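PDB 3FLH: uncharacterized protein lp_1913 from Lactobacillus plantarum, which is of unknown function but adopts a rhodanese-like fold and, lacking the catalytic thiol of active rhodaneses, probably has no classical sulfurtransferase activity. Local coordinates for residues L15-H19 and H20-A24. Sequence-based numbering, arbitrary orientation.
Sequences LYIDH and HTVLA
The carboxylate of Asp18 stands almost perpendicular to the imidazole of His20, their planes 88° apart, but that ring swings away and the two meet through His20 N and CB; Asp18 OD1 also lies over one face of the His19 ring, 3.9 Å above the plane and displaced toward the rim. At the heart of this local contact is an N-cap: in the rhodanese-like fold strand 16-17, outermost in the sheet of this chain, runs straight into helix 19-27, and Asp18 starts the helix. Its OD1 accepts from His20 N at 2.7 Å through the anti lone pair, in a nearly straight bond (160° at the hydrogen), and brushes His20 CB at 3.0 Å. The carboxylate charge at this end should be favourable to the helix dipole. The Asp18 carbonyl oxygen opens the helical bonding, receiving Val22 N at 3.2 Å in the carbonyl plane and, more weakly, Thr21 N. The next carbonyl, His19 O, takes Leu23 N at 2.8 Å from a donor tilted out of the carbonyl plane.

The His19 side chain leaves the backbone pointing away from the following turn, but with CG between the backbone N and the carbonyl carbon (chi1 74°), ND1 comes beside His20 N without bonding it, and this buried nitrogen has no partner in the model. The ring also packs on Met113, Leu115 and Leu103, so an alanine here would probably uncover one side of the Asp18 carboxylate and open a gap between the helix start and those side chains.

On the buried side, Ile17 of the strand packs against Val22 of the helix, the two side chains crossing at about a right angle; Tyr33 touches Ile17 and Thr21, and Val35 touches Val22. Ile17 CG2 meets Val22 CG2 at 3.9 Å, while Ile17 CD1 extends to within 4.2 Å of Thr21 CG2.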
ATOM      1  N   LEU B  15       2.744  11.882  -1.919  1.00  9.42           N
ATOM      2  CA  LEU B  15       3.393  11.022  -2.905  1.00 10.51           C
ATOM      3  C   LEU B  15       2.425  10.631  -4.012  1.00 10.83           C
ATOM      4  O   LEU B  15       2.845  10.222  -5.095  1.00 17.65           O
ATOM      5  CB  LEU B  15       3.908   9.745  -2.240  1.00 11.89           C
ATOM      6  CG  LEU B  15       4.934   9.878  -1.115  1.00 13.26           C
ATOM      7  CD1 LEU B  15       5.142   8.517  -0.478  1.00 15.47           C
ATOM      8  CD2 LEU B  15       6.249  10.437  -1.664  1.00 13.27           C
ATOM      9  N   TYR B  16       1.130  10.764  -3.741  1.00 12.76           N
ATOM     10  CA  TYR B  16       0.109  10.377  -4.709  1.00 13.18           C
ATOM     11  C   TYR B  16      -0.644  11.515  -5.379  1.00 14.80           C
ATOM     12  O   TYR B  16      -0.655  12.650  -4.904  1.00 12.14           O
ATOM     13  CB  TYR B  16      -0.931   9.460  -4.051  1.00 15.85           C
ATOM     14  CG  TYR B  16      -0.411   8.132  -3.553  1.00 18.46           C
ATOM     15  CD1 TYR B  16       0.259   8.034  -2.333  1.00 17.46           C
ATOM     16  CD2 TYR B  16      -0.615   6.966  -4.290  1.00 16.44           C
ATOM     17  CE1 TYR B  16       0.707   6.802  -1.857  1.00 22.30           C
ATOM     18  CE2 TYR B  16      -0.171   5.727  -3.826  1.00 23.66           C
ATOM     19  CZ  TYR B  16       0.489   5.653  -2.607  1.00 22.07           C
ATOM     20  OH  TYR B  16       0.931   4.434  -2.138  1.00 22.04           O
ATOM     21  N   ILE B  17      -1.279  11.181  -6.499  1.00 17.46           N
ATOM     22  CA  ILE B  17      -2.089  12.129  -7.245  1.00 16.87           C
ATOM     23  C   ILE B  17      -3.416  11.427  -7.542  1.00 20.27           C
ATOM     24  O   ILE B  17      -3.445  10.239  -7.875  1.00 15.39           O
ATOM     25  CB  ILE B  17      -1.385  12.585  -8.552  1.00 21.14           C
ATOM     26  CG1 ILE B  17      -2.176  13.731  -9.192  1.00 25.34           C
ATOM     27  CG2 ILE B  17      -1.237  11.419  -9.515  1.00 18.24           C
ATOM     28  CD1 ILE B  17      -1.473  14.366 -10.393  1.00 21.98           C
ATOM     29  N   ASP B  18      -4.509  12.166  -7.381  1.00 16.53           N
ATOM     30  CA  ASP B  18      -5.852  11.641  -7.592  1.00 23.01           C
ATOM     31  C   ASP B  18      -6.145  11.410  -9.073  1.00 17.67           C
ATOM     32  O   ASP B  18      -5.727  12.189  -9.929  1.00 16.30           O
ATOM     33  CB  ASP B  18      -6.879  12.614  -6.994  1.00 32.55           C
ATOM     34  CG  ASP B  18      -8.256  12.002  -6.855  1.00 46.05           C
ATOM     35  OD1 ASP B  18      -8.906  11.739  -7.888  1.00 48.88           O
ATOM     36  OD2 ASP B  18      -8.691  11.780  -5.702  1.00 59.75           O
ATOM     37  N   HIS B  19      -6.869  10.335  -9.366  1.00 20.97           N
ATOM     38  CA  HIS B  19      -7.204  10.000 -10.742  1.00 23.36           C
ATOM     39  C   HIS B  19      -8.060  11.096 -11.379  1.00 26.11           C
ATOM     40  O   HIS B  19      -8.013  11.313 -12.589  1.00 27.25           O
ATOM     41  CB  HIS B  19      -7.924   8.645 -10.788  1.00 21.11           C
ATOM     42  CG  HIS B  19      -9.340   8.689 -10.304  1.00 39.08           C
ATOM     43  ND1 HIS B  19     -10.346   9.324 -11.002  1.00 37.70           N
ATOM     44  CD2 HIS B  19      -9.923   8.166  -9.198  1.00 30.15           C
ATOM     45  CE1 HIS B  19     -11.487   9.189 -10.351  1.00 32.61           C
ATOM     46  NE2 HIS B  19     -11.258   8.490  -9.252  1.00 43.59           N
ATOM     47  N   HIS B  20      -8.831  11.791 -10.548  1.00 31.22           N
ATOM     48  CA  HIS B  20      -9.695  12.880 -11.002  1.00 27.52           C
ATOM     49  C   HIS B  20      -8.849  14.019 -11.569  1.00 26.87           C
ATOM     50  O   HIS B  20      -9.201  14.637 -12.576  1.00 22.52           O
ATOM     51  CB  HIS B  20     -10.535  13.392  -9.826  1.00 37.91           C
ATOM     52  CG  HIS B  20     -11.439  14.532 -10.176  1.00 40.05           C
ATOM     53  ND1 HIS B  20     -12.479  14.410 -11.072  1.00 48.02           N
ATOM     54  CD2 HIS B  20     -11.453  15.820  -9.757  1.00 38.65           C
ATOM     55  CE1 HIS B  20     -13.093  15.573 -11.192  1.00 52.44           C
ATOM     56  NE2 HIS B  20     -12.490  16.445 -10.404  1.00 47.55           N
ATOM     57  N   THR B  21      -7.728  14.293 -10.909  1.00 22.90           N
ATOM     58  CA  THR B  21      -6.821  15.347 -11.335  1.00 20.10           C
ATOM     59  C   THR B  21      -6.166  14.973 -12.657  1.00 19.60           C
ATOM     60  O   THR B  21      -5.998  15.815 -13.541  1.00 23.01           O
ATOM     61  CB  THR B  21      -5.708  15.576 -10.291  1.00 22.35           C
ATOM     62  OG1 THR B  21      -6.295  15.802  -9.006  1.00 19.43           O
ATOM     63  CG2 THR B  21      -4.859  16.780 -10.671  1.00 24.38           C
ATOM     64  N   VAL B  22      -5.787  13.705 -12.780  1.00 18.15           N
ATOM     65  CA  VAL B  22      -5.138  13.198 -13.988  1.00 26.22           C
ATOM     66  C   VAL B  22      -6.130  13.161 -15.149  1.00 22.44           C
ATOM     67  O   VAL B  22      -5.801  13.513 -16.286  1.00 16.21           O
ATOM     68  CB  VAL B  22      -4.577  11.766 -13.758  1.00 23.38           C
ATOM     69  CG1 VAL B  22      -3.941  11.236 -15.040  1.00 14.97           C
ATOM     70  CG2 VAL B  22      -3.554  11.784 -12.632  1.00 15.85           C
ATOM     71  N   LEU B  23      -7.351  12.737 -14.847  1.00 16.35           N
ATOM     72  CA  LEU B  23      -8.394  12.637 -15.856  1.00 25.21           C
ATOM     73  C   LEU B  23      -8.754  14.018 -16.401  1.00 23.42           C
ATOM     74  O   LEU B  23      -8.756  14.234 -17.613  1.00 27.72           O
ATOM     75  CB  LEU B  23      -9.621  11.952 -15.249  1.00 24.03           C
ATOM     76  CG  LEU B  23     -10.620  11.304 -16.207  1.00 37.23           C
ATOM     77  CD1 LEU B  23     -11.540  10.381 -15.419  1.00 38.43           C
ATOM     78  CD2 LEU B  23     -11.411  12.370 -16.940  1.00 37.21           C
ATOM     79  N   ALA B  24      -9.036  14.956 -15.502  1.00 27.71           N
ATOM     80  CA  ALA B  24      -9.395  16.313 -15.900  1.00 25.17           C
ATOM     81  C   ALA B  24      -8.330  16.941 -16.790  1.00 35.64           C
ATOM     82  O   ALA B  24      -8.646  17.649 -17.746  1.00 35.59           O
ATOM     83  CB  ALA B  24      -9.614  17.178 -14.659  1.00 28.58           C
TER